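Local coordinates for protein homoserine kinase (Listeria monocytogenes, PDB 3HUL) that probably catalyses the ATP-dependent phosphorylation of L-homoserine to O-phospho-L-homoserine, a late step of threonine biosynthesis, as a member of the GHMP kinase family, at residues A[158-163]-A[270-275]; A[208-213]-A[241-246]; A[232-237]-A[265-270]. One frame throughout, in Å; residues are numbered along the deposited sequence.

Interaction 1: A[158-163]-A[270-275]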
loop_
_atom_site.group_PDB
_atom_site.type_symbol
_atom_site.label_atom_id
_atom_site.label_comp_id
_atom_site.label_asym_id
_atom_site.label_seq_id
_atom_site.Cartn_x
_atom_site.Cartn_y
_atom_site.Cartn_z
ATOM N N ILE A 158 8.471 -9.621 21.665
ATOM C CA ILE A 158 8.897 -10.276 22.882
ATOM C C ILE A 158 7.961 -9.853 23.997
ATOM O O ILE A 158 7.866 -8.678 24.327
ATOM C CB ILE A 158 10.369 -9.962 23.239
ATOM C CG1 ILE A 158 11.322 -10.734 22.320
ATOM C CG2 ILE A 158 10.652 -10.328 24.671
ATOM C CD1 ILE A 158 11.679 -10.003 21.053
ATOM N N ALA A 159 7.272 -10.830 24.565
ATOM C CA ALA A 159 6.265 -10.575 25.581
ATOM C C ALA A 159 6.816 -10.887 26.972
ATOM O O ALA A 159 7.277 -12.009 27.233
ATOM C CB ALA A 159 5.041 -11.427 25.309
ATOM N N PHE A 160 6.766 -9.899 27.854
ATOM C CA PHE A 160 6.966 -10.158 29.272
ATOM C C PHE A 160 5.611 -10.464 29.867
ATOM O O PHE A 160 4.802 -9.557 30.083
ATOM C CB PHE A 160 7.510 -8.935 29.982
ATOM C CG PHE A 160 8.945 -8.652 29.717
ATOM C CD1 PHE A 160 9.912 -9.023 30.636
ATOM C CD2 PHE A 160 9.335 -7.958 28.561
ATOM C CE1 PHE A 160 11.250 -8.724 30.421
ATOM C CE2 PHE A 160 10.663 -7.660 28.332
ATOM C CZ PHE A 160 11.629 -8.049 29.260
ATOM N N ILE A 161 5.360 -11.736 30.134
ATOM C CA ILE A 161 4.088 -12.144 30.686
ATOM C C ILE A 161 4.220 -12.418 32.203
ATOM O O ILE A 161 4.757 -13.466 32.597
ATOM C CB ILE A 161 3.571 -13.369 29.937
ATOM C CG1 ILE A 161 3.370 -13.005 28.460
ATOM C CG2 ILE A 161 2.289 -13.914 30.599
ATOM C CD1 ILE A 161 3.191 -14.179 27.587
ATOM N N PRO A 162 3.757 -11.465 33.051
ATOM C CA PRO A 162 3.781 -11.716 34.499
ATOM C C PRO A 162 2.503 -12.432 34.931
ATOM O O PRO A 162 1.666 -12.796 34.091
ATOM C CB PRO A 162 3.807 -10.307 35.093
ATOM C CG PRO A 162 2.980 -9.486 34.102
ATOM C CD PRO A 162 3.041 -10.212 32.740
ATOM N N LYS A 163 2.376 -12.635 36.233
ATOM C CA LYS A 163 1.183 -13.201 36.855
ATOM C C LYS A 163 0.032 -12.225 36.693
ATOM O O LYS A 163 0.263 -11.024 36.500
ATOM C CB LYS A 163 1.465 -13.405 38.360
ATOM C CG LYS A 163 2.650 -14.363 38.638
ATOM C CD LYS A 163 2.251 -15.777 38.278
ATOM C CE LYS A 163 3.265 -16.801 38.759
ATOM N NZ LYS A 163 2.823 -18.145 38.304
ATOM N N LEU A 270 17.546 -9.812 32.505
ATOM C CA LEU A 270 17.102 -8.783 33.454
ATOM C C LEU A 270 16.500 -9.381 34.731
ATOM O O LEU A 270 16.388 -8.698 35.748
ATOM C CB LEU A 270 16.122 -7.800 32.780
ATOM C CG LEU A 270 16.681 -7.051 31.568
ATOM C CD1 LEU A 270 15.578 -6.216 30.874
ATOM C CD2 LEU A 270 17.873 -6.176 31.988
ATOM N N GLU A 271 16.149 -10.666 34.663
ATOM C CA GLU A 271 15.583 -11.434 35.787
ATOM C C GLU A 271 14.402 -10.704 36.422
ATOM O O GLU A 271 14.332 -10.473 37.639
ATOM C CB GLU A 271 16.665 -11.799 36.804
ATOM C CG GLU A 271 17.614 -12.880 36.254
ATOM C CD GLU A 271 18.991 -12.862 36.889
ATOM O OE1 GLU A 271 19.872 -13.615 36.402
ATOM O OE2 GLU A 271 19.196 -12.099 37.868
ATOM N N ILE A 272 13.498 -10.300 35.549
ATOM C CA ILE A 272 12.261 -9.686 35.948
ATOM C C ILE A 272 11.314 -10.857 36.180
ATOM O O ILE A 272 11.440 -11.912 35.551
ATOM C CB ILE A 272 11.792 -8.683 34.849
ATOM C CG1 ILE A 272 12.722 -7.466 34.831
ATOM C CG2 ILE A 272 10.357 -8.225 35.060
ATOM C CD1 ILE A 272 12.738 -6.718 33.516
ATOM N N ASP A 273 10.389 -10.683 37.114
ATOM C CA ASP A 273 9.442 -11.730 37.445
ATOM C C ASP A 273 8.344 -11.859 36.378
ATOM O O ASP A 273 7.212 -11.369 36.558
ATOM C CB ASP A 273 8.836 -11.473 38.832
ATOM C CG ASP A 273 8.108 -12.683 39.377
ATOM O OD1 ASP A 273 8.306 -13.804 38.842
ATOM O OD2 ASP A 273 7.333 -12.511 40.338
ATOM N N ALA A 274 8.693 -12.516 35.269
ATOM C CA ALA A 274 7.764 -12.742 34.164
ATOM C C ALA A 274 8.386 -13.715 33.194
ATOM O O ALA A 274 9.599 -13.739 33.041
ATOM C CB ALA A 274 7.456 -11.418 33.449
ATOM N N ASP A 275 7.558 -14.516 32.534
ATOM C CA ASP A 275 8.032 -15.346 31.452
ATOM C C ASP A 275 8.299 -14.429 30.251
ATOM O O ASP A 275 7.533 -13.489 29.977
ATOM C CB ASP A 275 6.999 -16.415 31.124
ATOM C CG ASP A 275 6.782 -17.401 32.282
ATOM O OD1 ASP A 275 7.783 -17.806 32.931
ATOM O OD2 ASP A 275 5.612 -17.787 32.537
#
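Ala274 lays its methyl group over the backbone between Phe160 and Pro162. Its CB stands 3.5 Å from Ile161 O and also meets the Pro162 ring, with Ala274 CB 4.2 Å from Pro162 CB. The same methyl lies at the edge of the Phe160 ring, near its plane. Further out, Phe160 CE1 touches Ile272 CD1 at 4.0 Å. These two side chains cross at about a right angle. Phe160 CG lies anti to its carbonyl carbon (chi1 -75°), and so does Ile272 CG1; these torsions bring CE1 and CD1 together.

The polar part is all backbone. Ile161 and Asp275 form an antiparallel hydrogen-bonded pair, so each residue both gives and accepts. Ile161 N donates to Asp275 O at 2.8 Å, nearly straight and nearly along the C=O axis. Asp275 N returns a bond to Ile161 O at 3.0 Å. This second bond is more bent, 142° at the hydrogen, and its donor sits above the carbonyl plane. Asp275 O also takes a CA-H...O contact from Phe160 CA at 3.5 Å. Before the pair, Asp273 is the centre of an inverse gamma turn, closed by a weak bond from Ala274 N to Ile272 O. The turn leads the chain into the edge strand.

Ile161 lies close to Pro81, predicted to bind ATP, and Pro162 O accepts a hydrogen bond from Arg84 of the same predicted site. The contact starts the pairing of strand 156-161 with edge strand 275-280. Strand 251-255 flanks strand 156-161 on its other side, and helix 227-235 packs on Phe160 and Ile272 through Ile230.

Interaction 2: A[208-213]-A[241-246]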
loop_
_atom_site.group_PDB
_atom_site.type_symbol
_atom_site.label_atom_id
_atom_site.label_comp_id
_atom_site.label_asym_id
_atom_site.label_seq_id
_atom_site.Cartn_x
_atom_site.Cartn_y
_atom_site.Cartn_z
ATOM N N GLU A 208 8.345 4.854 17.987
ATOM C CA GLU A 208 8.387 6.131 18.685
ATOM C C GLU A 208 6.988 6.697 18.995
ATOM O O GLU A 208 6.741 7.205 20.104
ATOM C CB GLU A 208 9.181 7.107 17.824
ATOM C CG GLU A 208 9.592 8.411 18.502
ATOM C CD GLU A 208 10.747 9.099 17.762
ATOM O OE1 GLU A 208 11.184 8.581 16.691
ATOM O OE2 GLU A 208 11.221 10.157 18.255
ATOM N N MET A 209 6.076 6.629 18.025
ATOM C CA MET A 209 4.696 7.087 18.259
ATOM C C MET A 209 3.980 6.114 19.207
ATOM O O MET A 209 3.254 6.510 20.092
ATOM C CB MET A 209 3.915 7.228 16.926
ATOM C CG MET A 209 4.522 8.251 15.902
ATOM S SD MET A 209 4.571 9.988 16.451
ATOM C CE MET A 209 6.211 10.130 17.109
ATOM N N MET A 210 4.209 4.830 19.001
ATOM C CA MET A 210 3.553 3.795 19.748
ATOM C C MET A 210 3.828 3.912 21.272
ATOM O O MET A 210 2.976 3.538 22.072
ATOM C CB MET A 210 3.998 2.446 19.193
ATOM C CG MET A 210 3.227 1.248 19.670
ATOM S SD MET A 210 3.971 -0.316 19.077
ATOM C CE MET A 210 4.374 0.084 17.408
ATOM N N GLU A 211 4.988 4.450 21.653
ATOM C CA GLU A 211 5.376 4.582 23.076
ATOM C C GLU A 211 4.725 5.750 23.827
ATOM O O GLU A 211 4.767 5.785 25.049
ATOM C CB GLU A 211 6.902 4.646 23.237
ATOM C CG GLU A 211 7.574 3.309 22.960
ATOM C CD GLU A 211 9.041 3.250 23.337
ATOM O OE1 GLU A 211 9.772 4.266 23.233
ATOM O OE2 GLU A 211 9.472 2.154 23.725
ATOM N N ARG A 212 4.125 6.701 23.113
ATOM C CA ARG A 212 3.401 7.796 23.771
ATOM C C ARG A 212 1.966 7.385 24.179
ATOM O O ARG A 212 1.254 6.715 23.419
ATOM C CB ARG A 212 3.429 9.038 22.886
ATOM C CG ARG A 212 4.801 9.278 22.281
ATOM C CD ARG A 212 5.252 10.712 22.375
ATOM N NE ARG A 212 6.566 10.887 21.744
ATOM C CZ ARG A 212 7.331 11.972 21.862
ATOM N NH1 ARG A 212 6.934 13.013 22.595
ATOM N NH2 ARG A 212 8.504 12.018 21.244
ATOM N N ASP A 213 1.546 7.740 25.389
ATOM C CA ASP A 213 0.236 7.266 25.886
ATOM C C ASP A 213 -0.932 8.172 25.460
ATOM O O ASP A 213 -1.736 7.787 24.597
ATOM C CB ASP A 213 0.258 7.011 27.412
ATOM C CG ASP A 213 0.657 8.247 28.231
ATOM O OD1 ASP A 213 0.685 9.380 27.676
ATOM O OD2 ASP A 213 0.928 8.075 29.449
ATOM N N ALA A 241 10.318 -0.443 20.002
ATOM C CA ALA A 241 9.451 0.068 21.053
ATOM C C ALA A 241 9.178 -1.027 22.088
ATOM O O ALA A 241 9.268 -2.207 21.780
ATOM C CB ALA A 241 8.117 0.524 20.433
ATOM N N ALA A 242 8.829 -0.606 23.294
ATOM C CA ALA A 242 8.320 -1.491 24.332
ATOM C C ALA A 242 7.083 -0.786 24.902
ATOM O O ALA A 242 7.149 0.397 25.260
ATOM C CB ALA A 242 9.388 -1.746 25.438
ATOM N N CYS A 243 5.965 -1.507 24.950
ATOM C CA CYS A 243 4.693 -0.946 25.383
ATOM C C CYS A 243 3.943 -1.933 26.230
ATOM O O CYS A 243 4.072 -3.159 26.049
ATOM C CB CYS A 243 3.808 -0.668 24.163
ATOM S SG CYS A 243 4.636 0.292 22.936
ATOM N N LEU A 244 3.115 -1.415 27.122
ATOM C CA LEU A 244 2.031 -2.240 27.641
ATOM C C LEU A 244 1.183 -2.806 26.495
ATOM O O LEU A 244 0.928 -2.122 25.489
ATOM C CB LEU A 244 1.166 -1.470 28.629
ATOM C CG LEU A 244 1.875 -1.137 29.934
ATOM C CD1 LEU A 244 1.007 -0.133 30.719
ATOM C CD2 LEU A 244 2.149 -2.403 30.745
ATOM N N SER A 245 0.813 -4.075 26.643
ATOM C CA SER A 245 -0.166 -4.720 25.784
ATOM C C SER A 245 -1.571 -4.406 26.319
ATOM O O SER A 245 -1.915 -4.803 27.434
ATOM C CB SER A 245 0.081 -6.221 25.789
ATOM O OG SER A 245 -0.735 -6.868 24.842
ATOM N N GLY A 246 -2.367 -3.666 25.543
ATOM C CA GLY A 246 -3.718 -3.287 25.950
ATOM C C GLY A 246 -3.684 -2.574 27.283
ATOM O O GLY A 246 -2.985 -1.590 27.435
#
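One hydrogen bond joins segment 208-213, which continues helix 203-210, to strand 241-244, an outer strand of the four-stranded antiparallel sheet in the C-terminal GHMP kinase region. Ala242 N donates to Glu211 OE2 at 2.9 Å, and the bond is nearly straight at 167°. The oxygen receives it on its anti lone pair, away from OE1. Glu211 CG lies anti to the carbonyl carbon (chi1 -71°), and the chain runs extended beyond it, which carries the carboxylate to the strand backbone.

Arg231, outside the two segments, adds a salt bridge from NE to Glu211 OE2 and a hydrogen bond from NH2 to Ala242 O. One arginine therefore serves both the carboxylate and the strand carbonyl beside it.

Apolar contacts fill the rest. Met210 CG lies anti to its backbone N (chi1 -169°) and approaches Cys243 SG at 3.7 Å. Met210 SD reaches Ala241 CB at 4.4 Å. The stem of Glu211 adds to this packing, with Glu211 CG 3.8 Å from Ala241 CB. Met194 of helix 181-198 also touches Met210.

The acidic oxygen thus has an N-H and a guanidinium as partners. That setting would be expected to stabilise the ionised carboxylate and to lower its pKa.

Interaction 3: A[232-237]-A[265-270]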
loop_
_atom_site.group_PDB
_atom_site.type_symbol
_atom_site.label_atom_id
_atom_site.label_comp_id
_atom_site.label_asym_id
_atom_site.label_seq_id
_atom_site.Cartn_x
_atom_site.Cartn_y
_atom_site.Cartn_z
ATOM N N ASP A 232 15.440 0.776 27.305
ATOM C CA ASP A 232 16.875 1.058 27.163
ATOM C C ASP A 232 17.599 -0.107 26.535
ATOM O O ASP A 232 18.307 0.056 25.549
ATOM C CB ASP A 232 17.522 1.353 28.523
ATOM C CG ASP A 232 17.180 2.728 29.048
ATOM O OD1 ASP A 232 16.670 3.564 28.273
ATOM O OD2 ASP A 232 17.419 2.970 30.251
ATOM N N VAL A 233 17.378 -1.286 27.099
ATOM C CA VAL A 233 18.011 -2.518 26.645
ATOM C C VAL A 233 17.591 -2.960 25.238
ATOM O O VAL A 233 18.439 -3.277 24.403
ATOM C CB VAL A 233 17.721 -3.649 27.648
ATOM C CG1 VAL A 233 18.130 -5.011 27.072
ATOM C CG2 VAL A 233 18.392 -3.322 29.003
ATOM N N ALA A 234 16.280 -3.013 25.014
ATOM C CA ALA A 234 15.725 -3.444 23.746
ATOM C C ALA A 234 16.081 -2.494 22.623
ATOM O O ALA A 234 16.598 -2.916 21.623
ATOM C CB ALA A 234 14.220 -3.608 23.855
ATOM N N LYS A 235 15.813 -1.210 22.798
ATOM C CA LYS A 235 16.006 -0.221 21.742
ATOM C C LYS A 235 17.477 0.040 21.484
ATOM O O LYS A 235 17.867 0.359 20.362
ATOM C CB LYS A 235 15.281 1.073 22.098
ATOM C CG LYS A 235 13.758 0.883 21.993
ATOM C CD LYS A 235 12.983 1.690 23.005
ATOM C CE LYS A 235 12.929 3.145 22.629
ATOM N NZ LYS A 235 12.614 3.244 21.207
ATOM N N ASN A 236 18.310 -0.133 22.509
ATOM C CA ASN A 236 19.738 0.014 22.241
ATOM C C ASN A 236 20.334 -1.103 21.386
ATOM O O ASN A 236 21.462 -0.960 20.940
ATOM C CB ASN A 236 20.550 0.244 23.498
ATOM C CG ASN A 236 20.625 -0.945 24.338
ATOM O OD1 ASN A 236 20.832 -2.039 23.871
ATOM N ND2 ASN A 236 20.446 -0.747 25.624
ATOM N N GLN A 237 19.584 -2.194 21.182
ATOM C CA GLN A 237 19.966 -3.248 20.232
ATOM C C GLN A 237 19.184 -3.188 18.896
ATOM O O GLN A 237 19.456 -3.958 17.974
ATOM C CB GLN A 237 19.815 -4.638 20.852
ATOM C CG GLN A 237 20.560 -4.830 22.181
ATOM C CD GLN A 237 20.270 -6.185 22.812
ATOM O OE1 GLN A 237 20.290 -7.213 22.143
ATOM N NE2 GLN A 237 20.011 -6.184 24.104
ATOM N N THR A 265 16.799 -13.746 24.607
ATOM C CA THR A 265 17.953 -14.104 25.444
ATOM C C THR A 265 18.443 -12.922 26.259
ATOM O O THR A 265 18.528 -12.992 27.478
ATOM C CB THR A 265 19.090 -14.730 24.564
ATOM O OG1 THR A 265 18.537 -15.864 23.911
ATOM C CG2 THR A 265 20.311 -15.195 25.412
ATOM N N SER A 266 18.722 -11.828 25.574
ATOM C CA SER A 266 19.124 -10.583 26.203
ATOM C C SER A 266 18.145 -10.038 27.276
ATOM O O SER A 266 18.563 -9.571 28.351
ATOM C CB SER A 266 19.286 -9.567 25.096
ATOM O OG SER A 266 20.012 -8.465 25.549
ATOM N N LEU A 267 16.847 -10.071 26.984
ATOM C CA LEU A 267 15.867 -9.536 27.943
ATOM C C LEU A 267 15.674 -10.473 29.142
ATOM O O LEU A 267 15.405 -10.017 30.240
ATOM C CB LEU A 267 14.528 -9.224 27.265
ATOM C CG LEU A 267 14.610 -8.024 26.301
ATOM C CD1 LEU A 267 13.538 -8.134 25.233
ATOM C CD2 LEU A 267 14.521 -6.682 27.006
ATOM N N GLN A 268 15.796 -11.778 28.899
ATOM C CA GLN A 268 15.852 -12.773 29.953
ATOM C C GLN A 268 16.953 -12.538 30.997
ATOM O O GLN A 268 16.830 -13.036 32.107
ATOM C CB GLN A 268 15.980 -14.174 29.346
ATOM C CG GLN A 268 14.654 -14.672 28.796
ATOM C CD GLN A 268 14.741 -15.916 27.950
ATOM O OE1 GLN A 268 15.801 -16.290 27.434
ATOM N NE2 GLN A 268 13.597 -16.555 27.768
ATOM N N THR A 269 18.004 -11.777 30.670
ATOM C CA THR A 269 19.072 -11.513 31.654
ATOM C C THR A 269 18.673 -10.490 32.710
ATOM O O THR A 269 19.397 -10.300 33.685
ATOM C CB THR A 269 20.428 -11.042 31.039
ATOM O OG1 THR A 269 20.277 -9.736 30.488
ATOM C CG2 THR A 269 20.969 -12.011 29.986
ATOM N N LEU A 270 17.546 -9.812 32.505
ATOM C CA LEU A 270 17.102 -8.783 33.454
ATOM C C LEU A 270 16.500 -9.381 34.731
ATOM O O LEU A 270 16.388 -8.698 35.748
ATOM C CB LEU A 270 16.122 -7.800 32.780
ATOM C CG LEU A 270 16.681 -7.051 31.568
ATOM C CD1 LEU A 270 15.578 -6.216 30.874
ATOM C CD2 LEU A 270 17.873 -6.176 31.988
#
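Two helices of the C-terminal GHMP kinase region, 227-235 and 260-268, meet side by side here near their C-terminal ends. Val233 is the central apolar side chain. Its CG1 lies anti to the backbone N (chi1 169°), and the two methyls point to different partners. Val233 CG1 touches Leu267 CD2 at 4.0 Å, and these side chains slide past each other in opposite directions. Val233 CG2 meets Leu270 CD2 at 4.2 Å, tip to tip. Ala234 CB adds a looser contact with the same Leu267 CD2 at 4.4 Å.

A single hydrogen bond joins the polar side chains. Gln237 NE2 donates to Ser266 OG at 2.7 Å, with 162° at the hydrogen. The serine oxygen lies close to the amide plane of Gln237, only 12° out of it. Gln237 is extended beyond CG, so its amide spans the gap between the helices. The same NE2 makes a weak bond back to Val233 O. Ser266 OG is anti to its backbone N, which turns it to Gln237. Within 265-270, Thr269 OG1 donates to Ser266 O at 2.7 Å and ties the Thr269 side chain back to the backbone three residues earlier.

The packing lies away from the predicted ATP site. The pair packs on the four-stranded antiparallel sheet: Ala234 and Leu267 both rest on Val253 of strand 251-255, and Leu267 also covers Ile158 and Phe160 of strand 156-161.

How the interactions relate
Of these segments, the one on strand 156-161 comes first from the N terminus and opens the longest loop, which interaction 1 closes at 270-275. Interactions 2 and 3 both nest inside it. They cross each other, because their segments alternate as 208-213, 232-237, 241-246 and 265-270. Interaction 2 ties helix 203-210 to edge strand 241-244, and interaction 3 pairs helices 227-235 and 260-268, which also pack on this sheet. Interaction 1 joins the strand on the other edge to its neighbour. Interactions 1 and 3 share Leu270 and touch through the Leu267 side chain. Interactions 2 and 3 touch through Glu211 and Lys235. Interactions 1 and 2 stay apart, about 17 Å between centres, but reach the same sheet.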